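Local coordinates for protein glycoside Hydrolase (Bacteroides uniformis, PDB 5T99) that probably hydrolyses beta-galactosidic bonds in agarose-derived sugars, as a family 2 glycoside hydrolase whose pocket holds the inhibitor galacto-isofagomine, at residues Ala329-Leu334 against Cys360-Leu365; His618-Lys623 against Arg706-Pro711; Lys645-Arg650 against Trp679-Glu684; Thr724-Asp729 against Val792-Asn797. All blocks are in the same frame, centred on the assembly; numbering follows the deposited sequence. Where two conformers were deposited one is given.

Interaction 1. Residues Ala329-Leu334 against Cys360-Leu365; sequences ADERKL and CDRMGL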
loop_
_atom_site.group_PDB
_atom_site.type_symbol
_atom_site.label_atom_id
_atom_site.label_comp_id
_atom_site.label_asym_id
_atom_site.label_seq_id
_atom_site.Cartn_x
_atom_site.Cartn_y
_atom_site.Cartn_z
ATOM N N ALA A 329 -4.136 -6.576 -6.809
ATOM C CA ALA A 329 -3.139 -6.928 -5.786
ATOM C C ALA A 329 -3.251 -6.025 -4.559
ATOM O O ALA A 329 -3.281 -6.514 -3.431
ATOM C CB ALA A 329 -1.725 -6.856 -6.359
ATOM N N ASP A 330 -3.323 -4.710 -4.797
ATOM C CA ASP A 330 -3.484 -3.722 -3.709
ATOM C C ASP A 330 -4.828 -3.879 -2.996
ATOM O O ASP A 330 -4.874 -3.878 -1.769
ATOM C CB ASP A 330 -3.331 -2.272 -4.212
ATOM C CG ASP A 330 -1.873 -1.835 -4.392
ATOM O OD1 ASP A 330 -0.945 -2.527 -3.967
ATOM O OD2 ASP A 330 -1.650 -0.753 -4.952
ATOM N N GLU A 331 -5.906 -4.033 -3.759
ATOM C CA GLU A 331 -7.234 -4.214 -3.177
ATOM C C GLU A 331 -7.266 -5.406 -2.215
ATOM O O GLU A 331 -7.729 -5.291 -1.088
ATOM C CB GLU A 331 -8.287 -4.391 -4.271
ATOM C CG GLU A 331 -9.718 -4.340 -3.748
ATOM C CD GLU A 331 -10.758 -4.664 -4.810
ATOM O OE1 GLU A 331 -10.553 -5.596 -5.622
ATOM O OE2 GLU A 331 -11.803 -3.987 -4.808
ATOM N N ARG A 332 -6.758 -6.542 -2.678
ATOM C CA ARG A 332 -6.659 -7.754 -1.862
ATOM C C ARG A 332 -5.878 -7.506 -0.573
ATOM O O ARG A 332 -6.345 -7.850 0.527
ATOM C CB ARG A 332 -5.998 -8.871 -2.665
ATOM C CG ARG A 332 -5.729 -10.148 -1.894
ATOM C CD ARG A 332 -5.229 -11.217 -2.838
ATOM N NE ARG A 332 -4.816 -12.427 -2.144
ATOM C CZ ARG A 332 -3.583 -12.702 -1.713
ATOM N NH1 ARG A 332 -2.568 -11.842 -1.860
ATOM N NH2 ARG A 332 -3.360 -13.874 -1.125
ATOM N N LYS A 333 -4.701 -6.907 -0.713
ATOM C CA LYS A 333 -3.873 -6.540 0.446
ATOM C C LYS A 333 -4.651 -5.684 1.449
ATOM O O LYS A 333 -4.673 -5.985 2.622
ATOM C CB LYS A 333 -2.605 -5.821 -0.017
ATOM C CG LYS A 333 -1.621 -5.518 1.095
ATOM C CD LYS A 333 -0.215 -5.284 0.566
ATOM C CE LYS A 333 -0.120 -4.056 -0.321
ATOM N NZ LYS A 333 1.262 -3.902 -0.859
ATOM N N LEU A 334 -5.332 -4.654 0.972
ATOM C CA LEU A 334 -6.123 -3.787 1.852
ATOM C C LEU A 334 -7.335 -4.499 2.459
ATOM O O LEU A 334 -7.642 -4.291 3.643
ATOM C CB LEU A 334 -6.538 -2.504 1.113
ATOM C CG LEU A 334 -5.352 -1.604 0.723
ATOM C CD1 LEU A 334 -5.815 -0.449 -0.134
ATOM C CD2 LEU A 334 -4.633 -1.069 1.954
ATOM N N CYS A 360 -7.754 3.212 -0.872
ATOM C CA CYS A 360 -7.935 3.678 0.513
ATOM C C CYS A 360 -9.151 4.587 0.624
ATOM O O CYS A 360 -9.957 4.417 1.537
ATOM C CB CYS A 360 -6.682 4.409 1.034
ATOM S SG CYS A 360 -5.228 3.346 1.264
ATOM N N ASP A 361 -9.283 5.528 -0.312
ATOM C CA ASP A 361 -10.483 6.374 -0.429
ATOM C C ASP A 361 -11.761 5.512 -0.491
ATOM O O ASP A 361 -12.672 5.675 0.332
ATOM C CB ASP A 361 -10.438 7.261 -1.688
ATOM C CG ASP A 361 -9.352 8.335 -1.651
ATOM O OD1 ASP A 361 -8.825 8.660 -0.577
ATOM O OD2 ASP A 361 -9.039 8.883 -2.733
ATOM N N ARG A 362 -11.800 4.603 -1.470
ATOM C CA ARG A 362 -12.944 3.705 -1.692
ATOM C C ARG A 362 -13.245 2.749 -0.538
ATOM O O ARG A 362 -14.396 2.383 -0.338
ATOM C CB ARG A 362 -12.747 2.888 -2.972
ATOM C CG ARG A 362 -13.601 3.365 -4.131
ATOM C CD ARG A 362 -13.164 2.792 -5.475
ATOM N NE ARG A 362 -12.612 1.439 -5.404
ATOM C CZ ARG A 362 -13.332 0.323 -5.345
ATOM N NH1 ARG A 362 -12.716 -0.850 -5.290
ATOM N NH2 ARG A 362 -14.661 0.377 -5.325
ATOM N N MET A 363 -12.217 2.356 0.211
ATOM C CA MET A 363 -12.353 1.367 1.304
ATOM C C MET A 363 -12.389 1.973 2.720
ATOM O O MET A 363 -12.425 1.237 3.714
ATOM C CB MET A 363 -11.234 0.321 1.183
ATOM C CG MET A 363 -11.348 -0.548 -0.071
ATOM S SD MET A 363 -9.863 -1.501 -0.451
ATOM C CE MET A 363 -9.907 -2.670 0.897
ATOM N N GLY A 364 -12.356 3.306 2.814
ATOM C CA GLY A 364 -12.553 3.999 4.077
ATOM C C GLY A 364 -11.396 3.965 5.050
ATOM O O GLY A 364 -11.606 4.084 6.256
ATOM N N LEU A 365 -10.181 3.835 4.542
ATOM C CA LEU A 365 -8.992 3.804 5.385
ATOM C C LEU A 365 -8.349 5.185 5.456
ATOM O O LEU A 365 -8.257 5.872 4.445
ATOM C CB LEU A 365 -7.973 2.823 4.810
ATOM C CG LEU A 365 -8.386 1.351 4.767
ATOM C CD1 LEU A 365 -7.374 0.574 3.933
ATOM C CD2 LEU A 365 -8.495 0.752 6.165
#
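An apolar helix-helix contact in the TIM barrel domain joins L334 of helix 327-339 to C360 and M363 of the last turns of helix 354-363 and to L365 just after, with a provisional salt bridge from E331 to R362 at its more exposed side. L334 points at the second helix and meets three side chains. Its CB takes the M363 methyl CE at 3.4 Å, a close approach made possible by the bend of the methionine at its last torsion (chi3 70°), which folds CE back over the L334 backbone. The two branches of L334 then part: CD1 lies 4.1 Å from C360 SG, and CD2 touches L365 CD1 at 3.8 Å. Farther out, E331 stretches its chain across, and in one of the two conformers of R362 its OE2 comes to the guanidinium edge, 3.3 Å from NH1. Only OE2 takes part, with the two planes 54° apart; OE1 pairs with R328. G364, with positive phi, makes a Schellman motif after the last turn, and the chain then brings L365 to L334. I345 of strand 344-346 touches both L334 and L365, while F356 and L359 of helix 354-363 extend the apolar surface along L334.

Interaction 2. Residues His618-Lys623 against Arg706-Pro711; sequences HWNWKK and RTAGKP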
loop_
_atom_site.group_PDB
_atom_site.type_symbol
_atom_site.label_atom_id
_atom_site.label_comp_id
_atom_site.label_asym_id
_atom_site.label_seq_id
_atom_site.Cartn_x
_atom_site.Cartn_y
_atom_site.Cartn_z
ATOM N N HIS A 618 -0.172 -26.059 15.274
ATOM C CA HIS A 618 -0.719 -27.300 14.697
ATOM C C HIS A 618 -0.686 -28.462 15.711
ATOM O O HIS A 618 -0.117 -28.336 16.807
ATOM C CB HIS A 618 0.015 -27.695 13.385
ATOM C CG HIS A 618 1.480 -28.029 13.548
ATOM N ND1 HIS A 618 2.464 -27.402 12.811
ATOM C CD2 HIS A 618 2.125 -28.925 14.337
ATOM C CE1 HIS A 618 3.647 -27.893 13.139
ATOM N NE2 HIS A 618 3.470 -28.817 14.066
ATOM N N TRP A 619 -1.269 -29.596 15.326
ATOM C CA TRP A 619 -1.300 -30.785 16.178
ATOM C C TRP A 619 -0.641 -32.028 15.539
ATOM O O TRP A 619 -1.133 -33.142 15.709
ATOM C CB TRP A 619 -2.751 -31.050 16.587
ATOM C CG TRP A 619 -2.910 -31.679 17.925
ATOM C CD1 TRP A 619 -3.548 -32.852 18.202
ATOM C CD2 TRP A 619 -2.435 -31.174 19.179
ATOM N NE1 TRP A 619 -3.508 -33.110 19.548
ATOM C CE2 TRP A 619 -2.835 -32.098 20.178
ATOM C CE3 TRP A 619 -1.716 -30.030 19.560
ATOM C CZ2 TRP A 619 -2.539 -31.916 21.538
ATOM C CZ3 TRP A 619 -1.418 -29.845 20.909
ATOM C CH2 TRP A 619 -1.828 -30.790 21.885
ATOM N N ASN A 620 0.429 -31.818 14.766
ATOM C CA ASN A 620 1.408 -32.866 14.428
ATOM C C ASN A 620 2.700 -32.763 15.258
ATOM O O ASN A 620 3.662 -32.115 14.852
ATOM C CB ASN A 620 1.765 -32.822 12.939
ATOM C CG ASN A 620 0.628 -33.275 12.053
ATOM O OD1 ASN A 620 -0.436 -32.658 12.024
ATOM N ND2 ASN A 620 0.851 -34.349 11.309
ATOM N N TRP A 621 2.714 -33.439 16.404
ATOM C CA TRP A 621 3.873 -33.487 17.306
ATOM C C TRP A 621 4.201 -34.937 17.709
ATOM O O TRP A 621 3.559 -35.868 17.222
ATOM C CB TRP A 621 3.588 -32.623 18.524
ATOM C CG TRP A 621 3.327 -31.205 18.157
ATOM C CD1 TRP A 621 2.122 -30.561 18.165
ATOM C CD2 TRP A 621 4.291 -30.251 17.697
ATOM N NE1 TRP A 621 2.281 -29.260 17.755
ATOM C CE2 TRP A 621 3.602 -29.043 17.462
ATOM C CE3 TRP A 621 5.673 -30.299 17.470
ATOM C CZ2 TRP A 621 4.251 -27.888 17.008
ATOM C CZ3 TRP A 621 6.319 -29.155 17.021
ATOM C CH2 TRP A 621 5.606 -27.966 16.794
ATOM N N LYS A 622 5.218 -35.122 18.558
ATOM C CA LYS A 622 5.626 -36.450 19.055
ATOM C C LYS A 622 5.017 -36.701 20.439
ATOM O O LYS A 622 4.916 -35.776 21.250
ATOM C CB LYS A 622 7.156 -36.554 19.130
ATOM N N LYS A 623 4.603 -37.944 20.703
ATOM C CA LYS A 623 4.098 -38.334 22.026
ATOM C C LYS A 623 5.203 -38.097 23.053
ATOM O O LYS A 623 6.366 -38.378 22.774
ATOM C CB LYS A 623 3.657 -39.804 22.038
ATOM N N ARG A 706 -6.706 -30.867 13.661
ATOM C CA ARG A 706 -6.508 -32.309 13.660
ATOM C C ARG A 706 -5.064 -32.664 13.335
ATOM O O ARG A 706 -4.440 -32.017 12.494
ATOM C CB ARG A 706 -7.457 -32.960 12.646
ATOM C CG ARG A 706 -8.913 -32.861 13.065
ATOM C CD ARG A 706 -9.842 -33.558 12.093
ATOM N NE ARG A 706 -11.241 -33.467 12.512
ATOM C CZ ARG A 706 -12.034 -32.399 12.357
ATOM N NH1 ARG A 706 -11.590 -31.271 11.794
ATOM N NH2 ARG A 706 -13.296 -32.453 12.782
ATOM N N THR A 707 -4.540 -33.685 14.021
ATOM C CA THR A 707 -3.307 -34.354 13.615
ATOM C C THR A 707 -3.536 -34.865 12.203
ATOM O O THR A 707 -4.439 -35.658 11.989
ATOM C CB THR A 707 -2.989 -35.572 14.514
ATOM O OG1 THR A 707 -3.114 -35.226 15.901
ATOM C CG2 THR A 707 -1.585 -36.093 14.242
ATOM N N ALA A 708 -2.763 -34.378 11.237
ATOM C CA ALA A 708 -2.912 -34.794 9.838
ATOM C C ALA A 708 -1.971 -35.944 9.518
ATOM O O ALA A 708 -0.910 -36.056 10.108
ATOM C CB ALA A 708 -2.644 -33.626 8.905
ATOM N N GLY A 709 -2.375 -36.789 8.571
ATOM C CA GLY A 709 -1.534 -37.888 8.079
ATOM C C GLY A 709 -0.603 -37.462 6.958
ATOM O O GLY A 709 -0.320 -36.271 6.788
ATOM N N LYS A 710 -0.132 -38.449 6.197
ATOM C CA LYS A 710 0.795 -38.224 5.084
ATOM C C LYS A 710 0.110 -37.393 3.989
ATOM O O LYS A 710 -1.103 -37.509 3.799
ATOM C CB LYS A 710 1.280 -39.562 4.501
ATOM N N PRO A 711 0.875 -36.536 3.287
ATOM C CA PRO A 711 0.312 -35.825 2.134
ATOM C C PRO A 711 -0.270 -36.767 1.083
ATOM O O PRO A 711 0.413 -37.699 0.658
ATOM C CB PRO A 711 1.523 -35.065 1.569
ATOM C CG PRO A 711 2.383 -34.815 2.758
ATOM C CD PRO A 711 2.194 -35.996 3.674
#
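N620 and A708 are joined by a pair of hydrogen bonds in which the side-chain amide reads both polar groups of one residue. A708 N donates to N620 OD1 at 3.0 Å, nearly straight at 169°, and N620 ND2 returns a shorter bond of 2.7 Å to A708 O. The resulting ring fixes the rotation of the amide, since each end has its own mate; CG stands beside the backbone N of N620 (chi1 -70°), which carries the group across to the second segment. One residue back, T707 OG1 lies 2.9 Å from W619 O, and G686 N also bonds to this hydroxyl. T707 CA adds a CH contact to the same carbonyl oxygen at 3.3 Å. Packing follows from there: T707 OG1 also approaches W619 CD1 obliquely at 3.3 Å, and A708 CB rests against N620 OD1. The indole reaches inward to I627 and V629 of strand 626-633, its NE1 bonded to E684 O, and meets F683 edge-to-face. Apart from R706 at the end of strand 699-706, both segments are connecting loops, leading to strands 626-633 and 713-718; this loop-to-loop contact is consistent with the end of a beta-sandwich, where the chain passes on to the C-terminal domain.

Interaction 3. Residues Lys645-Arg650 against Trp679-Glu684; sequences KSLGKR and WDVPFE
W679 lies across from L647, G648 and R650 on two strands that run antiparallel, 168° between their directions, yet their axes come no closer than 8.7 Å. They belong to different sheets, so side chains fill the distance between them. G648, with positive phi, adopts a backbone shape that would jam a side chain against the preceding carbonyl, and its own carbonyl oxygen accepts the indole NE1-H of W679 at 3.0 Å. That oxygen lies in the ring plane, while the nitrogen stands well above the carbonyl plane, and the bond is bent to 144°. R650 covers one face of the indole: CD sits 3.4 Å from W679 CE2 in a CH-pi contact, and the guanidinium continues over the five-membered ring, stacked with planes 25° apart in an off-centre cation-pi pair. The bend of the arginine at chi2 lays its chain along the ring. Nearer the other end, L647 CB meets W679 CD1 and L647 CD1 lies 3.9 Å from V681 CG2. With W679 replaced by an alanine, the G648 carbonyl is likely to lose its indole donor and the R650 guanidinium the ring it lies on. A water held by D680 N binds R650 NH1 weakly. The pair joins edge strands of two antiparallel sheets, as in a beta-sandwich, probably the immunoglobulin-like one expected of DUF4982.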
loop_
_atom_site.group_PDB
_atom_site.type_symbol
_atom_site.label_atom_id
_atom_site.label_comp_id
_atom_site.label_asym_id
_atom_site.label_seq_id
_atom_site.Cartn_x
_atom_site.Cartn_y
_atom_site.Cartn_z
ATOM N N LYS A 645 -12.183 -34.483 25.740
ATOM C CA LYS A 645 -11.950 -34.223 27.163
ATOM C C LYS A 645 -11.549 -32.760 27.397
ATOM O O LYS A 645 -10.584 -32.273 26.796
ATOM C CB LYS A 645 -10.870 -35.162 27.715
ATOM C CG LYS A 645 -10.930 -35.319 29.237
ATOM C CD LYS A 645 -9.672 -35.952 29.828
ATOM C CE LYS A 645 -8.456 -35.034 29.750
ATOM N NZ LYS A 645 -7.535 -35.201 30.915
ATOM N N SER A 646 -12.285 -32.077 28.275
ATOM C CA SER A 646 -11.995 -30.683 28.641
ATOM C C SER A 646 -10.641 -30.543 29.331
ATOM O O SER A 646 -10.275 -31.383 30.139
ATOM C CB SER A 646 -13.089 -30.139 29.568
ATOM O OG SER A 646 -12.798 -28.825 30.017
ATOM N N LEU A 647 -9.903 -29.487 28.994
ATOM C CA LEU A 647 -8.627 -29.163 29.639
ATOM C C LEU A 647 -8.712 -27.889 30.461
ATOM O O LEU A 647 -7.691 -27.393 30.919
ATOM C CB LEU A 647 -7.526 -29.016 28.598
ATOM C CG LEU A 647 -7.205 -30.259 27.768
ATOM C CD1 LEU A 647 -6.348 -29.883 26.564
ATOM C CD2 LEU A 647 -6.504 -31.313 28.605
ATOM N N GLY A 648 -9.920 -27.359 30.649
ATOM C CA GLY A 648 -10.134 -26.179 31.490
ATOM C C GLY A 648 -10.551 -24.924 30.736
ATOM O O GLY A 648 -10.183 -24.713 29.582
ATOM N N LYS A 649 -11.356 -24.111 31.407
ATOM C CA LYS A 649 -11.715 -22.775 30.951
ATOM C C LYS A 649 -10.536 -21.844 31.208
ATOM O O LYS A 649 -9.755 -22.067 32.132
ATOM C CB LYS A 649 -12.939 -22.253 31.723
ATOM C CG LYS A 649 -14.296 -22.723 31.197
ATOM C CD LYS A 649 -15.425 -22.698 32.236
ATOM C CE LYS A 649 -15.323 -21.553 33.251
ATOM N NZ LYS A 649 -16.573 -21.391 34.045
ATOM N N ARG A 650 -10.416 -20.807 30.383
ATOM C CA ARG A 650 -9.535 -19.679 30.676
ATOM C C ARG A 650 -10.188 -18.347 30.297
ATOM O O ARG A 650 -10.574 -18.131 29.144
ATOM C CB ARG A 650 -8.175 -19.868 30.007
ATOM C CG ARG A 650 -7.135 -20.471 30.950
ATOM C CD ARG A 650 -6.344 -21.548 30.267
ATOM N NE ARG A 650 -5.515 -22.356 31.171
ATOM C CZ ARG A 650 -5.966 -23.335 31.961
ATOM N NH1 ARG A 650 -5.110 -24.021 32.700
ATOM N NH2 ARG A 650 -7.261 -23.631 32.036
ATOM N N TRP A 679 -2.680 -23.005 27.484
ATOM C CA TRP A 679 -2.723 -24.318 28.113
ATOM C C TRP A 679 -1.383 -24.997 27.871
ATOM O O TRP A 679 -0.746 -24.756 26.838
ATOM C CB TRP A 679 -3.826 -25.173 27.474
ATOM C CG TRP A 679 -5.237 -24.767 27.797
ATOM C CD1 TRP A 679 -6.066 -25.349 28.711
ATOM C CD2 TRP A 679 -5.997 -23.721 27.178
ATOM N NE1 TRP A 679 -7.288 -24.720 28.711
ATOM C CE2 TRP A 679 -7.275 -23.722 27.777
ATOM C CE3 TRP A 679 -5.720 -22.780 26.178
ATOM C CZ2 TRP A 679 -8.276 -22.814 27.413
ATOM C CZ3 TRP A 679 -6.710 -21.881 25.815
ATOM C CH2 TRP A 679 -7.977 -21.903 26.428
ATOM N N ASP A 680 -0.966 -25.838 28.816
ATOM C CA ASP A 680 0.146 -26.770 28.609
ATOM C C ASP A 680 -0.441 -28.164 28.442
ATOM O O ASP A 680 -0.966 -28.743 29.396
ATOM C CB ASP A 680 1.132 -26.731 29.782
ATOM C CG ASP A 680 2.228 -25.695 29.592
ATOM O OD1 ASP A 680 2.992 -25.790 28.600
ATOM O OD2 ASP A 680 2.330 -24.789 30.445
ATOM N N VAL A 681 -0.344 -28.695 27.224
ATOM C CA VAL A 681 -1.041 -29.915 26.839
ATOM C C VAL A 681 -0.025 -31.003 26.514
ATOM O O VAL A 681 0.810 -30.806 25.634
ATOM C CB VAL A 681 -1.932 -29.670 25.600
ATOM C CG1 VAL A 681 -2.785 -30.898 25.293
ATOM C CG2 VAL A 681 -2.807 -28.438 25.815
ATOM N N PRO A 682 -0.073 -32.147 27.231
ATOM C CA PRO A 682 0.697 -33.311 26.771
ATOM C C PRO A 682 0.094 -33.873 25.486
ATOM O O PRO A 682 -1.121 -34.098 25.413
ATOM C CB PRO A 682 0.573 -34.302 27.935
ATOM C CG PRO A 682 0.298 -33.447 29.128
ATOM C CD PRO A 682 -0.586 -32.352 28.599
ATOM N N PHE A 683 0.936 -34.065 24.476
ATOM C CA PHE A 683 0.456 -34.433 23.152
ATOM C C PHE A 683 -0.031 -35.882 23.060
ATOM O O PHE A 683 0.777 -36.817 23.026
ATOM C CB PHE A 683 1.530 -34.190 22.091
ATOM C CG PHE A 683 1.080 -34.551 20.709
ATOM C CD1 PHE A 683 0.199 -33.728 20.025
ATOM C CD2 PHE A 683 1.501 -35.729 20.103
ATOM C CE1 PHE A 683 -0.236 -34.060 18.747
ATOM C CE2 PHE A 683 1.067 -36.071 18.832
ATOM C CZ PHE A 683 0.194 -35.239 18.152
ATOM N N GLU A 684 -1.352 -36.054 23.040
ATOM C CA GLU A 684 -1.986 -37.260 22.505
ATOM C C GLU A 684 -2.525 -36.832 21.131
ATOM O O GLU A 684 -3.118 -35.761 21.024
ATOM C CB GLU A 684 -3.109 -37.744 23.433
HETATM O O HOH W 1 -2.371 -25.396 31.505
#

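Interaction 4. Residues Thr724-Asp729 against Val792-Asn797; sequences TADGKD and VQSDEN
Q793, at the end of strand 787-793, opens the contact with the loop T724-D729: its CA offers a CH contact to D729 O at 3.4 Å, and its CG lies near D729 O and G727 O. S794 follows as the centre. Its N-H points almost straight down the D729 carbonyl at 3.3 Å, and its OG, set between the backbone N and carbonyl carbon (chi1 61°), reaches into the turn. There OG donates to T724 O at 2.7 Å, in the plane of that carbonyl, and accepts from G727 N at 3.1 Å. Were S794 a valine, T724 O and G727 N would probably both lose these mates, and the turn would be less firmly held. The turn has its own brace in D726, whose OD1 receives K728 N, an Asx turn, and from the same face D729 N, which extends it to an Asx motif. Beyond S794, the backbone of D795 and E796 passes close to G727, a position with little room for a side chain. N797 closes the line, its N-H bonding to A725 O at 2.8 Å. Around this, I723 of strand 722-724 and V820 of strand 814-821 pack on S794, while the loop itself leads on into strand 730-738, neighbour of strand 787-793.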
loop_
_atom_site.group_PDB
_atom_site.type_symbol
_atom_site.label_atom_id
_atom_site.label_comp_id
_atom_site.label_asym_id
_atom_site.label_seq_id
_atom_site.Cartn_x
_atom_site.Cartn_y
_atom_site.Cartn_z
ATOM N N THR A 724 -12.231 -9.913 -14.263
ATOM C CA THR A 724 -12.474 -9.031 -15.406
ATOM C C THR A 724 -11.483 -9.299 -16.536
ATOM O O THR A 724 -10.289 -9.468 -16.295
ATOM C CB THR A 724 -12.401 -7.545 -14.997
ATOM O OG1 THR A 724 -13.282 -7.320 -13.892
ATOM C CG2 THR A 724 -12.811 -6.628 -16.155
ATOM N N ALA A 725 -11.993 -9.284 -17.769
ATOM C CA ALA A 725 -11.206 -9.576 -18.964
ATOM C C ALA A 725 -10.433 -8.352 -19.453
ATOM O O ALA A 725 -10.564 -7.958 -20.606
ATOM C CB ALA A 725 -12.114 -10.101 -20.065
ATOM N N ASP A 726 -9.603 -7.784 -18.584
ATOM C CA ASP A 726 -8.886 -6.542 -18.883
ATOM C C ASP A 726 -7.392 -6.764 -19.102
ATOM O O ASP A 726 -6.675 -5.817 -19.430
ATOM C CB ASP A 726 -9.136 -5.483 -17.786
ATOM C CG ASP A 726 -8.722 -5.944 -16.361
ATOM O OD1 ASP A 726 -8.266 -7.098 -16.158
ATOM O OD2 ASP A 726 -8.852 -5.128 -15.426
ATOM N N GLY A 727 -6.920 -8.000 -18.915
ATOM C CA GLY A 727 -5.483 -8.297 -18.949
ATOM C C GLY A 727 -4.663 -7.984 -17.690
ATOM O O GLY A 727 -3.472 -8.280 -17.652
ATOM N N LYS A 728 -5.306 -7.399 -16.680
ATOM C CA LYS A 728 -4.654 -6.952 -15.442
ATOM C C LYS A 728 -5.176 -7.667 -14.179
ATOM O O LYS A 728 -4.407 -7.927 -13.241
ATOM C CB LYS A 728 -4.833 -5.433 -15.313
ATOM C CG LYS A 728 -4.594 -4.686 -16.622
ATOM C CD LYS A 728 -4.942 -3.203 -16.532
ATOM C CE LYS A 728 -6.448 -2.958 -16.528
ATOM N NZ LYS A 728 -6.795 -1.506 -16.507
ATOM N N ASP A 729 -6.469 -7.983 -14.164
ATOM C CA ASP A 729 -7.139 -8.569 -12.999
ATOM C C ASP A 729 -6.668 -9.986 -12.702
ATOM O O ASP A 729 -6.300 -10.723 -13.612
ATOM C CB ASP A 729 -8.652 -8.574 -13.263
ATOM C CG ASP A 729 -9.473 -8.680 -12.015
ATOM O OD1 ASP A 729 -8.924 -8.529 -10.888
ATOM O OD2 ASP A 729 -10.698 -8.911 -12.164
ATOM N N VAL A 792 -3.203 -16.237 -11.180
ATOM C CA VAL A 792 -3.504 -16.188 -12.612
ATOM C C VAL A 792 -4.070 -14.825 -12.982
ATOM O O VAL A 792 -4.476 -14.074 -12.116
ATOM C CB VAL A 792 -4.421 -17.350 -13.081
ATOM C CG1 VAL A 792 -3.765 -18.688 -12.766
ATOM C CG2 VAL A 792 -5.829 -17.270 -12.485
ATOM N N GLN A 793 -4.056 -14.526 -14.280
ATOM C CA GLN A 793 -4.423 -13.227 -14.818
ATOM C C GLN A 793 -5.208 -13.386 -16.109
ATOM O O GLN A 793 -4.881 -14.234 -16.925
ATOM C CB GLN A 793 -3.167 -12.420 -15.106
ATOM C CG GLN A 793 -3.426 -10.968 -15.480
ATOM C CD GLN A 793 -2.163 -10.132 -15.439
ATOM O OE1 GLN A 793 -2.046 -9.191 -14.649
ATOM N NE2 GLN A 793 -1.215 -10.466 -16.292
ATOM N N SER A 794 -6.222 -12.549 -16.306
ATOM C CA SER A 794 -6.979 -12.560 -17.558
ATOM C C SER A 794 -6.118 -12.100 -18.747
ATOM O O SER A 794 -5.056 -11.501 -18.567
ATOM C CB SER A 794 -8.236 -11.682 -17.444
ATOM O OG SER A 794 -7.897 -10.331 -17.173
ATOM N N ASP A 795 -6.573 -12.436 -19.952
ATOM C CA ASP A 795 -6.060 -11.847 -21.189
ATOM C C ASP A 795 -7.045 -10.770 -21.623
ATOM O O ASP A 795 -8.266 -10.950 -21.507
ATOM C CB ASP A 795 -5.933 -12.889 -22.310
ATOM C CG ASP A 795 -4.764 -13.835 -22.118
ATOM O OD1 ASP A 795 -4.832 -14.954 -22.675
ATOM O OD2 ASP A 795 -3.781 -13.467 -21.443
ATOM N N GLU A 796 -6.506 -9.665 -22.134
ATOM C CA GLU A 796 -7.315 -8.500 -22.480
ATOM C C GLU A 796 -8.367 -8.861 -23.537
ATOM O O GLU A 796 -8.031 -9.408 -24.585
ATOM C CB GLU A 796 -6.419 -7.365 -22.981
ATOM C CG GLU A 796 -7.151 -6.051 -23.243
ATOM C CD GLU A 796 -6.226 -4.935 -23.687
ATOM O OE1 GLU A 796 -5.027 -5.192 -23.921
ATOM O OE2 GLU A 796 -6.707 -3.793 -23.805
ATOM N N ASN A 797 -9.632 -8.569 -23.220
ATOM C CA ASN A 797 -10.794 -8.776 -24.111
ATOM C C ASN A 797 -11.148 -10.237 -24.452
ATOM O O ASN A 797 -11.919 -10.482 -25.387
ATOM C CB ASN A 797 -10.675 -7.914 -25.393
ATOM C CG ASN A 797 -11.050 -6.466 -25.152
ATOM O OD1 ASN A 797 -10.221 -5.658 -24.747
ATOM N ND2 ASN A 797 -12.310 -6.134 -25.398
#

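In the fold
From the N terminus, interaction 1 comes first, closing a short loop of 25 residues that includes strand 344-346 and joining two helices of the TIM barrel domain. Interaction 2 then closes a long all-beta excursion, and interaction 3 is nested inside it, bridging two sheets of the DUF4982 region. These two interactions touch: their centres are about 17 Å apart and W619 packs on V681. Interaction 4 opens after interaction 2 has closed and ties a loop to the end of strand 787-793 in the C-terminal domain. None of the four cross. Though distant in sequence, interactions 1 and 4 come within about 6 Å at their nearest atoms, so the C-terminal domain lies close beside the barrel.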